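Local coordinates for probable chemoreceptor (Methyl-accepting chemotaxis) transmembrane protein (Rhizobium meliloti, PDB 6D8V) that probably acts as a transmembrane chemoreceptor that senses quaternary ammonium compounds, its sensory domain binding 1,1-dimethyl-prolinium, at residues T5-G10 / P231-N236; L57-L62 / P101-D106; E243-V248 / L264-R269. All coordinates share one frame; numbering follows the deposited sequence.

Contact 1: T5-G10 / P231-N236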
loop_
_atom_site.group_PDB
_atom_site.type_symbol
_atom_site.label_atom_id
_atom_site.label_comp_id
_atom_site.label_asym_id
_atom_site.label_seq_id
_atom_site.Cartn_x
_atom_site.Cartn_y
_atom_site.Cartn_z
ATOM N N THR A 5 -10.438 0.582 31.393
ATOM C CA THR A 5 -8.993 0.392 31.326
ATOM C C THR A 5 -8.650 -0.997 30.796
ATOM O O THR A 5 -7.786 -1.139 29.923
ATOM C CB THR A 5 -8.369 0.619 32.701
ATOM O OG1 THR A 5 -7.066 1.188 32.538
ATOM N N LEU A 6 -9.335 -2.030 31.297
ATOM C CA LEU A 6 -9.097 -3.391 30.820
ATOM C C LEU A 6 -9.436 -3.533 29.340
ATOM O O LEU A 6 -8.733 -4.232 28.600
ATOM C CB LEU A 6 -9.910 -4.380 31.657
ATOM C CG LEU A 6 -10.066 -5.797 31.109
ATOM C CD1 LEU A 6 -8.748 -6.298 30.557
ATOM C CD2 LEU A 6 -10.571 -6.722 32.201
ATOM N N VAL A 7 -10.515 -2.894 28.889
ATOM C CA VAL A 7 -10.818 -2.906 27.461
ATOM C C VAL A 7 -9.693 -2.240 26.687
ATOM O O VAL A 7 -9.235 -2.751 25.656
ATOM C CB VAL A 7 -12.179 -2.231 27.190
ATOM C CG1 VAL A 7 -12.457 -2.169 25.700
ATOM C CG2 VAL A 7 -13.293 -2.981 27.905
ATOM N N PHE A 8 -9.219 -1.093 27.179
ATOM C CA PHE A 8 -8.116 -0.396 26.523
ATOM C C PHE A 8 -6.864 -1.274 26.452
ATOM O O PHE A 8 -6.221 -1.360 25.397
ATOM C CB PHE A 8 -7.832 0.915 27.260
ATOM C CG PHE A 8 -6.958 1.873 26.502
ATOM C CD1 PHE A 8 -6.682 1.681 25.159
ATOM C CD2 PHE A 8 -6.404 2.970 27.143
ATOM C CE1 PHE A 8 -5.866 2.571 24.470
ATOM C CE2 PHE A 8 -5.592 3.860 26.459
ATOM C CZ PHE A 8 -5.322 3.660 25.121
ATOM N N ASP A 9 -6.511 -1.954 27.546
ATOM C CA ASP A 9 -5.318 -2.797 27.516
ATOM C C ASP A 9 -5.482 -3.950 26.528
ATOM O O ASP A 9 -4.679 -4.102 25.600
ATOM C CB ASP A 9 -4.991 -3.319 28.918
ATOM C CG ASP A 9 -4.542 -2.213 29.870
ATOM O OD1 ASP A 9 -4.005 -1.180 29.404
ATOM O OD2 ASP A 9 -4.726 -2.377 31.093
ATOM N N GLY A 10 -6.526 -4.768 26.700
ATOM C CA GLY A 10 -6.722 -5.908 25.809
ATOM C C GLY A 10 -6.695 -5.522 24.341
ATOM O O GLY A 10 -6.035 -6.171 23.521
ATOM N N PRO A 231 -1.474 5.630 21.513
ATOM C CA PRO A 231 -2.845 5.138 21.358
ATOM C C PRO A 231 -3.863 6.071 21.981
ATOM O O PRO A 231 -3.587 6.774 22.954
ATOM C CB PRO A 231 -2.811 3.790 22.087
ATOM C CG PRO A 231 -1.364 3.376 22.009
ATOM C CD PRO A 231 -0.611 4.651 22.187
ATOM N N ARG A 232 -5.054 6.082 21.392
ATOM C CA ARG A 232 -6.212 6.746 21.967
ATOM C C ARG A 232 -7.378 5.762 22.009
ATOM O O ARG A 232 -7.359 4.714 21.352
ATOM C CB ARG A 232 -6.592 8.008 21.176
ATOM C CG ARG A 232 -5.535 9.102 21.212
ATOM C CD ARG A 232 -5.303 9.622 22.638
ATOM N NE ARG A 232 -3.882 9.844 22.916
ATOM C CZ ARG A 232 -3.165 10.844 22.413
ATOM N NH1 ARG A 232 -1.882 10.957 22.719
ATOM N NH2 ARG A 232 -3.729 11.722 21.593
ATOM N N MET A 233 -8.390 6.101 22.811
ATOM C CA MET A 233 -9.611 5.311 22.899
ATOM C C MET A 233 -10.810 6.235 22.792
ATOM O O MET A 233 -10.954 7.169 23.585
ATOM C CB MET A 233 -9.681 4.512 24.199
ATOM C CG MET A 233 -10.707 3.379 24.178
ATOM S SD MET A 233 -11.067 2.800 25.849
ATOM C CE MET A 233 -11.618 1.121 25.548
ATOM N N ILE A 234 -11.659 5.970 21.808
ATOM C CA ILE A 234 -12.930 6.658 21.648
ATOM C C ILE A 234 -13.973 5.877 22.434
ATOM O O ILE A 234 -14.191 4.688 22.171
ATOM C CB ILE A 234 -13.303 6.766 20.164
ATOM C CG1 ILE A 234 -12.065 7.196 19.375
ATOM C CG2 ILE A 234 -14.423 7.763 19.962
ATOM C CD1 ILE A 234 -12.243 7.221 17.883
ATOM N N GLU A 235 -14.590 6.527 23.420
ATOM C CA GLU A 235 -15.480 5.836 24.339
ATOM C C GLU A 235 -16.931 5.975 23.906
ATOM O O GLU A 235 -17.381 7.058 23.524
ATOM C CB GLU A 235 -15.314 6.368 25.763
ATOM C CG GLU A 235 -13.980 6.045 26.408
ATOM C CD GLU A 235 -13.902 6.504 27.854
ATOM O OE1 GLU A 235 -14.598 7.478 28.216
ATOM O OE2 GLU A 235 -13.147 5.880 28.628
ATOM N N ASN A 236 -17.623 4.864 23.939
ATOM C CA ASN A 236 -19.012 4.859 23.647
ATOM C C ASN A 236 -19.472 5.463 22.372
ATOM O O ASN A 236 -19.916 6.586 22.369
ATOM C CB ASN A 236 -19.849 5.367 24.780
ATOM C CG ASN A 236 -21.056 4.527 24.966
ATOM O OD1 ASN A 236 -21.481 3.842 24.065
ATOM N ND2 ASN A 236 -21.586 4.534 26.136
#

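Contact 2: L57-L62 / P101-D106. With PBE (1,1-dimethyl-prolinium), chain C.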
loop_
_atom_site.group_PDB
_atom_site.type_symbol
_atom_site.label_atom_id
_atom_site.label_comp_id
_atom_site.label_asym_id
_atom_site.label_seq_id
_atom_site.Cartn_x
_atom_site.Cartn_y
_atom_site.Cartn_z
ATOM N N LEU A 57 11.974 -9.718 -15.747
ATOM C CA LEU A 57 12.408 -9.677 -14.354
ATOM C C LEU A 57 11.323 -9.118 -13.440
ATOM O O LEU A 57 11.185 -9.559 -12.294
ATOM C CB LEU A 57 13.683 -8.847 -14.221
ATOM C CG LEU A 57 14.879 -9.302 -15.044
ATOM C CD1 LEU A 57 16.063 -8.368 -14.829
ATOM C CD2 LEU A 57 15.243 -10.741 -14.707
ATOM N N LEU A 58 10.557 -8.135 -13.918
ATOM C CA LEU A 58 9.566 -7.484 -13.071
ATOM C C LEU A 58 8.518 -8.458 -12.545
ATOM O O LEU A 58 7.886 -8.181 -11.521
ATOM C CB LEU A 58 8.885 -6.356 -13.844
ATOM C CG LEU A 58 8.843 -4.975 -13.187
ATOM C CD1 LEU A 58 8.031 -4.006 -14.038
ATOM C CD2 LEU A 58 8.277 -5.059 -11.787
ATOM N N LYS A 59 8.315 -9.588 -13.216
ATOM C CA LYS A 59 7.307 -10.539 -12.771
ATOM C C LYS A 59 7.751 -11.326 -11.544
ATOM O O LYS A 59 6.906 -11.924 -10.865
ATOM C CB LYS A 59 6.955 -11.493 -13.918
ATOM C CG LYS A 59 5.757 -12.388 -13.659
ATOM C CD LYS A 59 5.340 -13.118 -14.930
ATOM C CE LYS A 59 4.230 -14.122 -14.667
ATOM N NZ LYS A 59 3.776 -14.777 -15.923
ATOM N N ALA A 60 9.054 -11.326 -11.240
ATOM C CA ALA A 60 9.559 -12.106 -10.115
ATOM C C ALA A 60 8.934 -11.671 -8.798
ATOM O O ALA A 60 8.725 -12.502 -7.903
ATOM C CB ALA A 60 11.077 -11.991 -10.035
ATOM N N ASN A 61 8.625 -10.378 -8.662
ATOM C CA ASN A 61 8.130 -9.861 -7.389
ATOM C C ASN A 61 6.744 -10.393 -7.045
ATOM O O ASN A 61 6.375 -10.424 -5.864
ATOM C CB ASN A 61 8.106 -8.337 -7.416
ATOM C CG ASN A 61 9.283 -7.726 -6.694
ATOM O OD1 ASN A 61 9.821 -8.311 -5.750
ATOM N ND2 ASN A 61 9.685 -6.534 -7.126
ATOM N N LEU A 62 5.958 -10.792 -8.052
ATOM C CA LEU A 62 4.644 -11.369 -7.789
ATOM C C LEU A 62 4.711 -12.878 -7.584
ATOM O O LEU A 62 3.922 -13.433 -6.808
ATOM C CB LEU A 62 3.685 -11.045 -8.931
ATOM C CG LEU A 62 3.037 -9.664 -8.968
ATOM C CD1 LEU A 62 2.028 -9.593 -10.111
ATOM C CD2 LEU A 62 2.369 -9.315 -7.642
ATOM N N PRO A 101 5.579 -0.957 -17.911
ATOM C CA PRO A 101 5.143 -2.342 -17.705
ATOM C C PRO A 101 4.430 -2.508 -16.376
ATOM O O PRO A 101 4.732 -1.830 -15.391
ATOM C CB PRO A 101 6.456 -3.139 -17.712
ATOM C CG PRO A 101 7.550 -2.152 -18.012
ATOM C CD PRO A 101 7.022 -0.796 -17.687
ATOM N N TYR A 102 3.486 -3.449 -16.345
ATOM C CA TYR A 102 2.698 -3.653 -15.132
ATOM C C TYR A 102 2.193 -5.089 -15.081
ATOM O O TYR A 102 1.305 -5.462 -15.852
ATOM C CB TYR A 102 1.539 -2.669 -15.080
ATOM C CG TYR A 102 0.699 -2.791 -13.830
ATOM C CD1 TYR A 102 1.255 -3.235 -12.636
ATOM C CD2 TYR A 102 -0.650 -2.457 -13.844
ATOM C CE1 TYR A 102 0.488 -3.346 -11.495
ATOM C CE2 TYR A 102 -1.421 -2.566 -12.708
ATOM C CZ TYR A 102 -0.852 -3.011 -11.537
ATOM O OH TYR A 102 -1.627 -3.117 -10.403
ATOM N N TRP A 103 2.739 -5.875 -14.159
ATOM C CA TRP A 103 2.188 -7.183 -13.829
ATOM C C TRP A 103 1.196 -7.034 -12.684
ATOM O O TRP A 103 1.507 -6.409 -11.668
ATOM C CB TRP A 103 3.295 -8.164 -13.442
ATOM C CG TRP A 103 4.191 -8.564 -14.575
ATOM C CD1 TRP A 103 5.432 -8.072 -14.853
ATOM C CD2 TRP A 103 3.914 -9.546 -15.583
ATOM N NE1 TRP A 103 5.946 -8.687 -15.969
ATOM C CE2 TRP A 103 5.032 -9.594 -16.437
ATOM C CE3 TRP A 103 2.826 -10.386 -15.847
ATOM C CZ2 TRP A 103 5.097 -10.450 -17.533
ATOM C CZ3 TRP A 103 2.893 -11.234 -16.934
ATOM C CH2 TRP A 103 4.019 -11.260 -17.765
ATOM N N SER A 104 0.008 -7.610 -12.853
ATOM C CA SER A 104 -1.059 -7.489 -11.870
ATOM C C SER A 104 -1.877 -8.771 -11.872
ATOM O O SER A 104 -1.717 -9.636 -12.736
ATOM C CB SER A 104 -1.956 -6.286 -12.171
ATOM O OG SER A 104 -2.548 -6.414 -13.457
ATOM N N LYS A 105 -2.764 -8.887 -10.895
ATOM C CA LYS A 105 -3.712 -9.985 -10.867
ATOM C C LYS A 105 -5.022 -9.567 -11.525
ATOM O O LYS A 105 -5.407 -8.395 -11.513
ATOM C CB LYS A 105 -3.970 -10.460 -9.439
ATOM C CG LYS A 105 -2.704 -10.752 -8.670
ATOM C CD LYS A 105 -2.766 -12.087 -7.950
ATOM C CE LYS A 105 -1.487 -12.303 -7.168
ATOM N NZ LYS A 105 -1.300 -11.214 -6.162
ATOM N N ASP A 106 -5.690 -10.539 -12.119
ATOM C CA ASP A 106 -6.961 -10.321 -12.776
ATOM C C ASP A 106 -8.087 -10.838 -11.875
ATOM O O ASP A 106 -7.859 -11.162 -10.701
ATOM C CB ASP A 106 -6.941 -10.999 -14.149
ATOM C CG ASP A 106 -6.876 -12.504 -14.043
ATOM O OD1 ASP A 106 -6.630 -13.007 -12.927
ATOM O OD2 ASP A 106 -7.084 -13.188 -15.066
HETATM N N PBE C . -0.125 1.103 -10.974
HETATM C CD PBE C . 0.927 1.611 -10.389
HETATM C CA PBE C . -1.090 2.276 -10.926
HETATM C CB PBE C . -0.150 3.477 -11.342
HETATM C CG PBE C . 0.990 3.168 -10.895
HETATM C CE PBE C . 0.212 0.706 -12.357
HETATM C CF PBE C . -0.647 -0.041 -10.201
HETATM C C PBE C . -2.255 2.191 -11.776
HETATM O O PBE C . -2.903 3.242 -12.039
HETATM O OXT PBE C . -2.651 1.087 -12.235
#

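Contact 3: E243-V248 / L264-R269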
loop_
_atom_site.group_PDB
_atom_site.type_symbol
_atom_site.label_atom_id
_atom_site.label_comp_id
_atom_site.label_asym_id
_atom_site.label_seq_id
_atom_site.Cartn_x
_atom_site.Cartn_y
_atom_site.Cartn_z
ATOM N N GLU A 243 -25.620 -2.282 19.456
ATOM C CA GLU A 243 -24.650 -2.645 20.474
ATOM C C GLU A 243 -23.691 -1.526 20.387
ATOM O O GLU A 243 -23.260 -1.199 19.298
ATOM C CB GLU A 243 -23.963 -3.943 20.128
ATOM N N PRO A 244 -23.362 -0.920 21.597
ATOM C CA PRO A 244 -22.398 0.156 21.453
ATOM C C PRO A 244 -21.085 -0.358 21.919
ATOM O O PRO A 244 -21.007 -1.367 22.579
ATOM C CB PRO A 244 -22.947 1.245 22.353
ATOM C CG PRO A 244 -23.901 0.581 23.277
ATOM C CD PRO A 244 -23.750 -0.879 23.079
ATOM N N PHE A 245 -20.036 0.305 21.503
ATOM C CA PHE A 245 -18.723 -0.227 21.697
ATOM C C PHE A 245 -17.727 0.859 21.799
ATOM O O PHE A 245 -18.042 2.023 21.685
ATOM C CB PHE A 245 -18.343 -1.172 20.579
ATOM C CG PHE A 245 -18.447 -0.583 19.219
ATOM C CD1 PHE A 245 -18.763 -1.369 18.172
ATOM C CD2 PHE A 245 -18.210 0.731 18.997
ATOM C CE1 PHE A 245 -18.861 -0.835 16.924
ATOM C CE2 PHE A 245 -18.284 1.269 17.770
ATOM C CZ PHE A 245 -18.618 0.496 16.733
ATOM N N ASP A 246 -16.510 0.440 22.042
ATOM C CA ASP A 246 -15.395 1.368 22.140
ATOM C C ASP A 246 -14.491 1.218 20.922
ATOM O O ASP A 246 -14.318 0.119 20.388
ATOM C CB ASP A 246 -14.579 1.112 23.414
ATOM C CG ASP A 246 -15.386 1.307 24.681
ATOM O OD1 ASP A 246 -15.915 2.420 24.890
ATOM O OD2 ASP A 246 -15.489 0.344 25.470
ATOM N N ARG A 247 -13.899 2.330 20.492
ATOM C CA ARG A 247 -12.962 2.338 19.373
ATOM C C ARG A 247 -11.588 2.692 19.916
ATOM O O ARG A 247 -11.380 3.806 20.402
ATOM C CB ARG A 247 -13.392 3.330 18.294
ATOM C CG ARG A 247 -12.487 3.354 17.073
ATOM C CD ARG A 247 -13.135 2.697 15.863
ATOM N NE ARG A 247 -14.113 3.574 15.213
ATOM C CZ ARG A 247 -15.085 3.149 14.416
ATOM N NH1 ARG A 247 -15.222 1.854 14.168
ATOM N NH2 ARG A 247 -15.922 4.018 13.876
ATOM N N VAL A 248 -10.655 1.748 19.846
ATOM C CA VAL A 248 -9.268 1.997 20.212
ATOM C C VAL A 248 -8.466 2.206 18.937
ATOM O O VAL A 248 -8.548 1.399 18.001
ATOM C CB VAL A 248 -8.686 0.841 21.044
ATOM C CG1 VAL A 248 -7.202 1.045 21.240
ATOM C CG2 VAL A 248 -9.379 0.753 22.384
ATOM N N LEU A 264 -7.490 0.120 14.150
ATOM C CA LEU A 264 -8.687 0.391 14.925
ATOM C C LEU A 264 -9.219 -0.944 15.402
ATOM O O LEU A 264 -9.389 -1.873 14.607
ATOM C CB LEU A 264 -9.759 1.103 14.099
ATOM C CG LEU A 264 -9.391 2.358 13.321
ATOM C CD1 LEU A 264 -10.638 2.881 12.633
ATOM C CD2 LEU A 264 -8.795 3.406 14.244
ATOM N N VAL A 265 -9.484 -1.039 16.690
ATOM C CA VAL A 265 -9.989 -2.266 17.277
ATOM C C VAL A 265 -11.275 -1.902 18.000
ATOM O O VAL A 265 -11.277 -1.042 18.891
ATOM C CB VAL A 265 -8.947 -2.923 18.203
ATOM C CG1 VAL A 265 -8.195 -1.849 18.981
ATOM C CG2 VAL A 265 -9.598 -3.954 19.112
ATOM N N ASP A 266 -12.373 -2.514 17.573
ATOM C CA ASP A 266 -13.694 -2.200 18.083
ATOM C C ASP A 266 -14.107 -3.296 19.050
ATOM O O ASP A 266 -14.118 -4.478 18.685
ATOM C CB ASP A 266 -14.697 -2.071 16.935
ATOM C CG ASP A 266 -14.506 -0.786 16.120
ATOM O OD1 ASP A 266 -13.733 0.094 16.555
ATOM O OD2 ASP A 266 -15.132 -0.647 15.047
ATOM N N VAL A 267 -14.419 -2.903 20.281
ATOM C CA VAL A 267 -14.795 -3.840 21.329
ATOM C C VAL A 267 -16.197 -3.479 21.806
ATOM O O VAL A 267 -16.421 -2.361 22.271
ATOM C CB VAL A 267 -13.801 -3.830 22.504
ATOM C CG1 VAL A 267 -14.090 -4.977 23.461
ATOM C CG2 VAL A 267 -12.363 -3.919 21.980
ATOM N N PRO A 268 -17.175 -4.372 21.673
ATOM C CA PRO A 268 -18.531 -4.062 22.131
ATOM C C PRO A 268 -18.689 -4.237 23.635
ATOM O O PRO A 268 -18.027 -5.061 24.274
ATOM C CB PRO A 268 -19.394 -5.073 21.368
ATOM C CG PRO A 268 -18.476 -6.234 21.126
ATOM C CD PRO A 268 -17.086 -5.685 21.009
ATOM N N ARG A 269 -19.586 -3.429 24.192
ATOM C CA ARG A 269 -19.933 -3.477 25.611
ATOM C C ARG A 269 -20.680 -4.755 25.983
ATOM O O ARG A 269 -21.686 -4.705 26.696
ATOM C CB ARG A 269 -20.784 -2.263 25.973
ATOM C CG ARG A 269 -20.228 -0.972 25.425
ATOM C CD ARG A 269 -18.968 -0.586 26.166
ATOM N NE ARG A 269 -19.225 0.494 27.108
ATOM C CZ ARG A 269 -18.937 1.769 26.869
ATOM N NH1 ARG A 269 -19.213 2.700 27.775
ATOM N NH2 ARG A 269 -18.365 2.113 25.722
#

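Contact 1: T5-G10 / P231-N236
Phe8 and Met233 mark the nearest passage of backbone, with CA atoms 6.9 Å apart, where helix 5-10 runs over strand 232-235 at 132° between their N-to-C directions and with 9.9 Å between the short axes. That spacing is bridged by side chains, above all Phe8 and Met233. The methionine has CG anti to the backbone N (chi1 -163°), and the chain beyond is extended, carrying the methyl group to the helix. There Met233 CE lies 3.4 Å from Val7 CG1 and 3.6 Å from Phe8 N. The same side chain covers one face of the Phe8 ring: Met233 CB is 4.3 Å from the ring centroid, 11° off the normal, a CH-pi contact. Met233 SD, at 4.9 Å from the Phe8 centroid, approaches obliquely and makes this a Met-aromatic pair. Such packing joins the start of the long helix 2-45 to an outer strand of the four-stranded antiparallel sheet, an organisation consistent with the second module of a double Cache sensor. At the edge of the ring, near its plane, Phe8 CZ meets Pro231 CB at 3.9 Å, the two side chains crossing at about a right angle. Lys12, one helical turn on, adds a cation-pi contact to the Phe8 ring.

Contact 2: L57-L62 / P101-D106
Lys59 lies flat over the indole of Trp103, and their CA atoms, 6.2 Å apart, are the nearest between 57-62 and 101-106. The lysine is extended throughout, CG anti to the backbone N (chi1 -171°), which lets its methylenes follow the ring system from the five-membered to the six-membered ring. Lys59 CB comes within 3.6 Å of Trp103 NE1, and further out Lys59 CD sits 3.5 Å from the centroid of the Trp103 six-membered ring, only 6° off the normal, as a CH-pi contact. The indole is also tied by its N-H: Trp103 NE1 is hydrogen-bonded to Ile55 O in helix 51-58, which would limit rotation of the ring. Leu58 CB meets Trp103 CD1 at 4.0 Å, and Leu62 CD1 rests 3.8 Å from Trp103 CB. Leu58 CD1 reaches on to Pro101 CB at 4.1 Å. Tyr102, next along the strand, leaves it on the side away from 57-62, and its ring lies in the ligand pocket. One face of that ring carries Ser104 CB, offset toward the rim; over the centre of the opposite face stands the CE methyl of 1,1-dimethyl-prolinium, 3.5 Å above the plane, as suits aromatic recognition of a quaternary ammonium group. Trp72, Phe116 and Trp124 also line this pocket. Strand 101-105 thus has the helical segment packed on one side through Trp103 and Pro101, and meets the ligand on the other through Tyr102; strands 70-75 and 111-115 flank it within its sheet, while the side chains of Leu57 and Asn61 touch helix 2-45.

Contact 3: E243-V248 / L264-R269
The beta hairpin of strands 243-254 and 259-268 holds this contact, its antiparallel register set by two hydrogen-bonded pairs, Asp246 with Val267 and Val248 with Val265. Val267 N gives to Asp246 O at 3.0 Å and Val248 N to Val265 O at 3.0 Å, while Arg269 N prolongs the pairing to Pro244 O with a nearly straight bond (176°). In the non-hydrogen-bonded pair between them, Arg247 and Asp266 lie side by side and point the same way. Arg247 has CG anti to the backbone N, then bends at chi2 and chi3, and its NH1 forms a salt bridge to Asp266 OD2 at 2.7 Å, although the hydrogen bond within it is weak (122°). Arg247 NH2 is hydrogen-bonded to Tyr239 OH. A leucine in place of Arg247 would probably leave the carboxylate of buried Asp266 without its cationic mate and Tyr239 OH without this partner. The Phe245 ring shares that face, with Asp266 CB over one side of it, offset toward the rim. On the other, Val248 CB meets Val265 CG1, and near the chain end Asp246 OD1 forms a salt bridge with Arg269 NH2 at 2.6 Å. Strands 191-195 and 232-239 flank the hairpin, and helix 2-45 covers the valine face through Val7, Phe8 and Ala11.

In the fold
Contacts 1 and 3 are neighbours, their centres 8 Å apart: strands 232-239 and 243-254 adjoin in one antiparallel sheet, and Ile234 N lies 2.6 Å from Arg247 O, a probable hydrogen bond. Contact 3 is buried and held by backbone pairing and salt bridges; contact 1 lies at the surface and rests on apolar and sulfur-aromatic packing of helix against strand. Contact 2, partly buried, sits about 41 Å from contact 1 between centres, on the opposite side of the chain's centre and in the other sheet. It too joins helix to strand by apolar and CH-pi packing, but of the three it alone reaches the ligand. Helix 2-45 supplies one side of contact 1 and packs against residues of the other two.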